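Local coordinates for nucleoside hydrolase, putative (Trypanosoma brucei, PDB 3FZ0), which belongs to the nucleoside hydrolase family and binds a calcium ion beside a mixed beta-sheet flanked by helices, at residues Val287-Ala290 / Glu294-Leu297; Glu209-Ser214 / Thr278-Asp283; Thr138-Ala143 / Asp149-Leu154. The protein carries 2 engineered substitutions. All coordinates share one frame; numbering follows the deposited sequence.

Interaction 1: Val287-Ala290 / Glu294-Leu297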
# COMPACT_ATOMS: atom_id res chain seq x y z
N VAL B 287 -14.00 19.63 22.16
CA VAL B 287 -14.49 21.00 22.42
C VAL B 287 -13.91 21.56 23.74
O VAL B 287 -13.49 22.72 23.77
CB VAL B 287 -16.06 21.13 22.38
CG1 VAL B 287 -16.51 22.50 22.83
CG2 VAL B 287 -16.57 20.86 20.95
N LEU B 288 -13.85 20.75 24.79
CA LEU B 288 -13.25 21.21 26.03
C LEU B 288 -11.77 21.61 25.86
O LEU B 288 -11.32 22.65 26.40
CB LEU B 288 -13.38 20.14 27.11
CG LEU B 288 -12.81 20.53 28.47
CD1 LEU B 288 -13.77 21.44 29.15
CD2 LEU B 288 -12.61 19.27 29.27
N VAL B 289 -11.02 20.81 25.11
CA VAL B 289 -9.62 21.11 24.88
C VAL B 289 -9.47 22.45 24.17
O VAL B 289 -8.59 23.22 24.51
CB VAL B 289 -8.90 19.96 24.14
CG1 VAL B 289 -7.55 20.40 23.58
CG2 VAL B 289 -8.72 18.78 25.08
N ALA B 290 -10.34 22.72 23.20
CA ALA B 290 -10.29 23.95 22.41
C ALA B 290 -10.53 25.17 23.24
O ALA B 290 -9.87 26.18 23.06
CB ALA B 290 -11.31 23.91 21.30
N GLU B 294 -6.33 24.70 29.69
CA GLU B 294 -5.82 24.28 30.99
C GLU B 294 -6.33 22.88 31.37
O GLU B 294 -5.81 22.27 32.30
CB GLU B 294 -6.15 25.31 32.09
CG GLU B 294 -7.68 25.50 32.38
CD GLU B 294 -8.39 26.58 31.50
OE1 GLU B 294 -7.94 26.87 30.36
OE2 GLU B 294 -9.42 27.15 31.96
N SER B 295 -7.31 22.38 30.63
CA SER B 295 -7.80 21.01 30.81
C SER B 295 -6.84 19.94 30.29
O SER B 295 -7.03 18.77 30.58
CB SER B 295 -9.16 20.81 30.14
OG SER B 295 -9.00 20.70 28.74
N VAL B 296 -5.85 20.35 29.50
CA VAL B 296 -4.85 19.43 28.99
C VAL B 296 -3.83 19.25 30.11
O VAL B 296 -3.07 20.14 30.40
CB VAL B 296 -4.19 19.96 27.67
CG1 VAL B 296 -2.97 19.12 27.26
CG2 VAL B 296 -5.20 20.05 26.53
N LEU B 297 -3.84 18.09 30.75
CA LEU B 297 -2.88 17.80 31.82
C LEU B 297 -1.55 17.27 31.28
O LEU B 297 -0.51 17.46 31.90
CB LEU B 297 -3.48 16.82 32.85
CG LEU B 297 -4.62 17.37 33.74
CD1 LEU B 297 -5.13 16.31 34.76
CD2 LEU B 297 -4.27 18.75 34.45
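Val289 and Val296 meet methyl to methyl: CG1 of Val289 lies 3.8 Å from CG2 of Val296, and CG2 of Val289 is only slightly farther from that same methyl. One branch of Val296 therefore rests against both branches of Val289, the two side chains crossing obliquely. The torsion of Val296 explains the choice of branch: CG1 stands anti to the backbone N (chi1 170°), which leaves CG2 beside that N to face the helix. Valine suits both places, since its short forked side chain fills space close to the backbone.

Next to this pair, Ser295 points its CB toward the helix and packs on Leu288. Its OG is 3.8 Å from CG of Leu288, and its CB is 3.9 Å from CD2 of Leu288. The hydroxyl also lies against the backbone of Val289, 3.9 Å from that residue's CA. The polar partner of OG is the carbonyl O of Arg292, in the turn that joins the two segments. A small side chain suits this place, where the CA atoms of Val289 and Ser295 are 6.2 Å apart.

Farther out, the end of helix 282-291 reverses through a short turn into strand 296-306, which lies between strands 337-343 and 317-319 in the mixed sheet. Val343 of strand 337-343 touches both Leu288 and Val289, Ile340 of the same strand touches Val296, and helix 345-356 packs on Leu288 through Phe348 and Ala351. Backbone hydrogen bonds from Ser295 to Asp344 and from Leu297 to Lys342 hold the second segment beside strand 337-343.

The two segments meet by van der Waals packing, mostly of apolar groups, while the buried serine hydroxyl bonds to the turn's own backbone and can sit among leucine and valine.

Interaction 2: Glu209-Ser214 / Thr278-Asp283. With CA (calcium ion), chain G.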
# COMPACT_ATOMS: atom_id res chain seq x y z
N GLU B 209 -7.99 7.35 22.67
CA GLU B 209 -7.57 6.86 24.00
C GLU B 209 -7.64 7.95 25.06
O GLU B 209 -8.06 7.71 26.16
CB GLU B 209 -6.18 6.22 23.98
CG GLU B 209 -6.08 4.95 23.11
CD GLU B 209 -5.72 5.23 21.64
OE1 GLU B 209 -5.96 6.36 21.18
OE2 GLU B 209 -5.19 4.33 20.95
N VAL B 210 -7.29 9.17 24.73
CA VAL B 210 -7.42 10.21 25.73
C VAL B 210 -8.89 10.50 26.05
O VAL B 210 -9.19 10.87 27.19
CB VAL B 210 -6.62 11.50 25.37
CG1 VAL B 210 -7.34 12.32 24.30
CG2 VAL B 210 -6.40 12.31 26.61
N THR B 211 -9.79 10.29 25.10
CA THR B 211 -11.23 10.49 25.41
C THR B 211 -11.78 9.31 26.21
O THR B 211 -12.58 9.51 27.12
CB THR B 211 -12.09 10.85 24.18
OG1 THR B 211 -12.22 9.71 23.33
CG2 THR B 211 -11.46 12.04 23.39
N VAL B 212 -11.32 8.10 25.92
CA VAL B 212 -11.70 6.95 26.73
C VAL B 212 -11.29 7.17 28.21
O VAL B 212 -12.00 6.73 29.15
CB VAL B 212 -11.07 5.65 26.19
CG1 VAL B 212 -11.29 4.44 27.18
CG2 VAL B 212 -11.62 5.34 24.80
N ASN B 213 -10.15 7.84 28.38
CA ASN B 213 -9.58 8.14 29.69
C ASN B 213 -10.29 9.25 30.44
O ASN B 213 -10.02 9.49 31.62
CB ASN B 213 -8.12 8.53 29.54
CG ASN B 213 -7.41 8.57 30.88
OD1 ASN B 213 -6.93 9.63 31.33
ND2 ASN B 213 -7.38 7.43 31.55
N SER B 214 -11.18 9.96 29.75
CA SER B 214 -11.97 11.05 30.36
C SER B 214 -13.47 10.89 30.04
O SER B 214 -14.04 11.69 29.30
CB SER B 214 -11.46 12.40 29.86
OG SER B 214 -12.13 13.43 30.54
N THR B 278 -18.78 3.07 32.32
CA THR B 278 -18.46 4.40 31.77
C THR B 278 -19.03 4.63 30.37
O THR B 278 -19.21 3.69 29.60
CB THR B 278 -16.94 4.71 31.76
OG1 THR B 278 -16.34 4.02 30.68
CG2 THR B 278 -16.26 4.30 33.03
N CYS B 279 -19.31 5.90 30.09
CA CYS B 279 -19.78 6.35 28.81
C CYS B 279 -18.79 7.37 28.24
O CYS B 279 -18.56 8.43 28.83
CB CYS B 279 -21.16 6.99 28.98
SG CYS B 279 -21.86 7.52 27.40
N VAL B 280 -18.20 7.05 27.08
CA VAL B 280 -17.19 7.88 26.44
C VAL B 280 -17.88 8.87 25.53
O VAL B 280 -18.70 8.48 24.73
CB VAL B 280 -16.24 7.02 25.61
CG1 VAL B 280 -15.07 7.84 25.06
CG2 VAL B 280 -15.71 5.85 26.44
N VAL B 281 -17.54 10.16 25.67
CA VAL B 281 -18.15 11.23 24.86
C VAL B 281 -17.07 12.03 24.09
O VAL B 281 -16.82 13.18 24.38
CB VAL B 281 -19.01 12.18 25.76
CG1 VAL B 281 -19.88 13.07 24.91
CG2 VAL B 281 -19.89 11.37 26.69
N PRO B 282 -16.43 11.41 23.09
CA PRO B 282 -15.20 11.97 22.50
C PRO B 282 -15.27 13.40 22.01
O PRO B 282 -14.37 14.20 22.35
CB PRO B 282 -14.88 11.01 21.35
CG PRO B 282 -15.44 9.69 21.85
CD PRO B 282 -16.77 10.10 22.48
N ASP B 283 -16.29 13.74 21.22
CA ASP B 283 -16.36 15.13 20.68
C ASP B 283 -16.44 16.20 21.76
O ASP B 283 -15.93 17.30 21.57
CB ASP B 283 -17.51 15.28 19.71
CG ASP B 283 -17.32 14.46 18.46
OD1 ASP B 283 -16.17 14.17 18.11
OD2 ASP B 283 -18.33 14.09 17.82
CA CA G . -18.52 13.22 15.55
O HOH W 1 -15.19 10.79 26.99
O HOH W 2 -16.54 12.33 16.31
O HOH W 3 -17.84 11.21 13.88
O HOH W 4 -19.37 11.27 16.76
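Thr211, on helix 208-212, meets Pro282 at the start of helix 282-291, the two side chains crossing at about a right angle. Its OG1 lies 3.5 Å from CG of Pro282, a packing contact, because the hydroxyl is hydrogen-bonded to the carbonyl O of Trp208, one turn back. The torsion that sets OG1 between the backbone N and the carbonyl carbon (chi1 71°) makes both possible, while CG2 rests 3.8 Å from CA of Pro282. The carbonyl O of Thr211 faces CG1 of Val280 at 3.6 Å.

Val212 adds a looser touch, its CG2 standing 4.3 Å from CG1 of Val280, although its CB points away. Between these contacts the second segment passes from strand 278-279 into helix 282-291, with Val281 at the N-cap position and Pro282, needing no amide hydrogen, suited to the first turn. That helix start carries the acidic calcium site of this nucleoside hydrolase: OD2 of Asp283 binds the calcium ion at 2.4 Å, with Asp14, Asp19 and the carbonyl O of Leu134 as further ligands. OD1 of Asp283 accepts a hydrogen bond from a water that is itself bound to the metal.

Ser214 reaches the second segment through another water, which donates to its carbonyl O at 2.7 Å and accepts from the N of Val281 at 2.8 Å.

Interaction 3: Thr138-Ala143 / Asp149-Leu154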
# COMPACT_ATOMS: atom_id res chain seq x y z
N THR B 138 -13.11 15.94 5.75
CA THR B 138 -13.30 16.27 4.35
C THR B 138 -13.49 17.76 4.05
O THR B 138 -12.79 18.29 3.16
CB THR B 138 -14.46 15.51 3.74
OG1 THR B 138 -14.44 14.16 4.20
CG2 THR B 138 -14.36 15.56 2.18
N ASN B 139 -14.43 18.42 4.75
CA ASN B 139 -14.67 19.84 4.52
C ASN B 139 -13.42 20.67 4.80
O ASN B 139 -13.08 21.57 4.03
CB ASN B 139 -15.84 20.37 5.37
CG ASN B 139 -17.18 19.74 5.00
OD1 ASN B 139 -17.37 19.32 3.85
ND2 ASN B 139 -18.09 19.64 5.99
N VAL B 140 -12.75 20.38 5.89
CA VAL B 140 -11.55 21.13 6.23
C VAL B 140 -10.44 21.00 5.16
O VAL B 140 -9.88 22.00 4.70
CB VAL B 140 -11.00 20.78 7.65
CG1 VAL B 140 -9.88 21.74 8.01
CG2 VAL B 140 -12.11 20.85 8.70
N ALA B 141 -10.18 19.77 4.72
CA ALA B 141 -9.17 19.53 3.71
C ALA B 141 -9.51 20.26 2.45
O ALA B 141 -8.63 20.84 1.82
CB ALA B 141 -9.06 18.04 3.42
N LEU B 142 -10.79 20.24 2.08
CA LEU B 142 -11.26 20.82 0.82
C LEU B 142 -11.05 22.34 0.86
O LEU B 142 -10.48 22.93 -0.09
CB LEU B 142 -12.73 20.46 0.64
CG LEU B 142 -13.39 20.17 -0.69
CD1 LEU B 142 -12.44 19.42 -1.59
CD2 LEU B 142 -14.62 19.34 -0.42
N ALA B 143 -11.45 22.96 1.99
CA ALA B 143 -11.19 24.37 2.22
C ALA B 143 -9.69 24.68 2.18
O ALA B 143 -9.26 25.61 1.48
CB ALA B 143 -11.79 24.82 3.50
N ASP B 149 -3.75 29.92 2.57
CA ASP B 149 -3.32 31.14 3.29
C ASP B 149 -4.26 31.65 4.38
O ASP B 149 -3.80 32.12 5.42
CB ASP B 149 -3.05 32.30 2.31
CG ASP B 149 -1.73 32.14 1.55
OD1 ASP B 149 -0.90 31.27 1.90
OD2 ASP B 149 -1.50 32.91 0.59
N LEU B 150 -5.56 31.58 4.13
CA LEU B 150 -6.55 32.10 5.06
C LEU B 150 -6.52 31.40 6.41
O LEU B 150 -6.98 31.96 7.40
CB LEU B 150 -7.96 32.05 4.46
CG LEU B 150 -8.24 33.08 3.38
CD1 LEU B 150 -9.50 32.71 2.63
CD2 LEU B 150 -8.31 34.52 3.97
N PHE B 151 -5.99 30.19 6.45
CA PHE B 151 -6.00 29.39 7.68
C PHE B 151 -5.06 29.88 8.77
O PHE B 151 -5.16 29.47 9.92
CB PHE B 151 -5.81 27.92 7.38
CG PHE B 151 -7.06 27.28 6.85
CD1 PHE B 151 -7.42 27.42 5.50
CD2 PHE B 151 -7.91 26.58 7.71
CE1 PHE B 151 -8.61 26.84 5.03
CE2 PHE B 151 -9.07 26.02 7.24
CZ PHE B 151 -9.42 26.13 5.91
N SER B 152 -4.19 30.81 8.41
CA SER B 152 -3.29 31.42 9.38
C SER B 152 -4.07 32.42 10.26
O SER B 152 -3.55 32.88 11.26
CB SER B 152 -2.13 32.11 8.67
OG SER B 152 -2.60 33.30 8.08
N LYS B 153 -5.30 32.76 9.85
CA LYS B 153 -6.14 33.65 10.64
C LYS B 153 -6.67 32.98 11.91
O LYS B 153 -7.18 33.66 12.79
CB LYS B 153 -7.29 34.23 9.82
CG LYS B 153 -6.88 35.24 8.73
CD LYS B 153 -7.93 36.30 8.75
CE LYS B 153 -8.04 37.08 7.48
NZ LYS B 153 -9.40 37.76 7.50
N LEU B 154 -6.57 31.66 11.98
CA LEU B 154 -7.02 30.88 13.15
C LEU B 154 -5.92 30.82 14.21
O LEU B 154 -4.73 30.64 13.89
CB LEU B 154 -7.40 29.46 12.75
CG LEU B 154 -8.59 29.29 11.81
CD1 LEU B 154 -8.64 27.91 11.27
CD2 LEU B 154 -9.90 29.60 12.48
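Phe151 drives the far end of its ring against Ala143, with CZ 3.6 Å from the CB of that alanine. The methyl lies at the ring's edge, near its plane, so it meets the aromatic rim and not the pi face. Beside it, CE1 of Phe151 comes within 3.7 Å of atom C of Ala143, which brings the ring close to the helix backbone. The small methyl suits a place where the ring comes so close to the backbone; the CA atoms of the two residues still stand 9.1 Å apart, a gap that the length of phenylalanine spans.

One turn earlier in the helix, Val140 makes a looser contact, its CG1 4.4 Å from CE2 of Phe151. The ring can reach this far because CG of Phe151 lies beside its own backbone N and anti to the carbonyl carbon (chi1 -77°), and its CB points toward the helix.

The ring is carried by a 3-10 segment, 149-153, whose O-to-N bonds close over three residues. The carbonyl O of Asp149 accepts from both N and OG of Ser152, the hydroxyl at 3.1 Å with a C=O...OG angle of 179°. The two bonds to one oxygen probably steady the turn that bears Phe151, and serine suits it because its short side chain can fold back on the carbonyl three residues earlier.

The pair forms part of the layer between helix 138-146 and the central sheet, where Leu131 of strand 127-133 touches both Val140 and Phe151. Leu115 of helix 110-120 packs on Ala143, and Val193 of helix 187-195 on Val140.

Across the two segments the contact is van der Waals packing: its hold comes from burying an aromatic edge among aliphatic groups, while polar groups bond elsewhere, such as Asn139 to Asp12.

How the interactions relate
From the N terminus, interaction 3 comes first, folding the loop after helix 138-146 back on that helix across a five-residue gap, before the chain enters strand 162-165. Interaction 2 closes a much longer loop of 63 residues, bringing helix 208-212 to the start of helix 282-291 and the calcium site. Interaction 1 follows directly along the same helix, whose far end turns back through three residues into strand 296-306. The three lie in series, none nested or crossing. Interactions 1 and 2 share helix 282-291, their centres about 13 Å apart, whereas interactions 2 and 3 lie on opposite sides of the chain's centre.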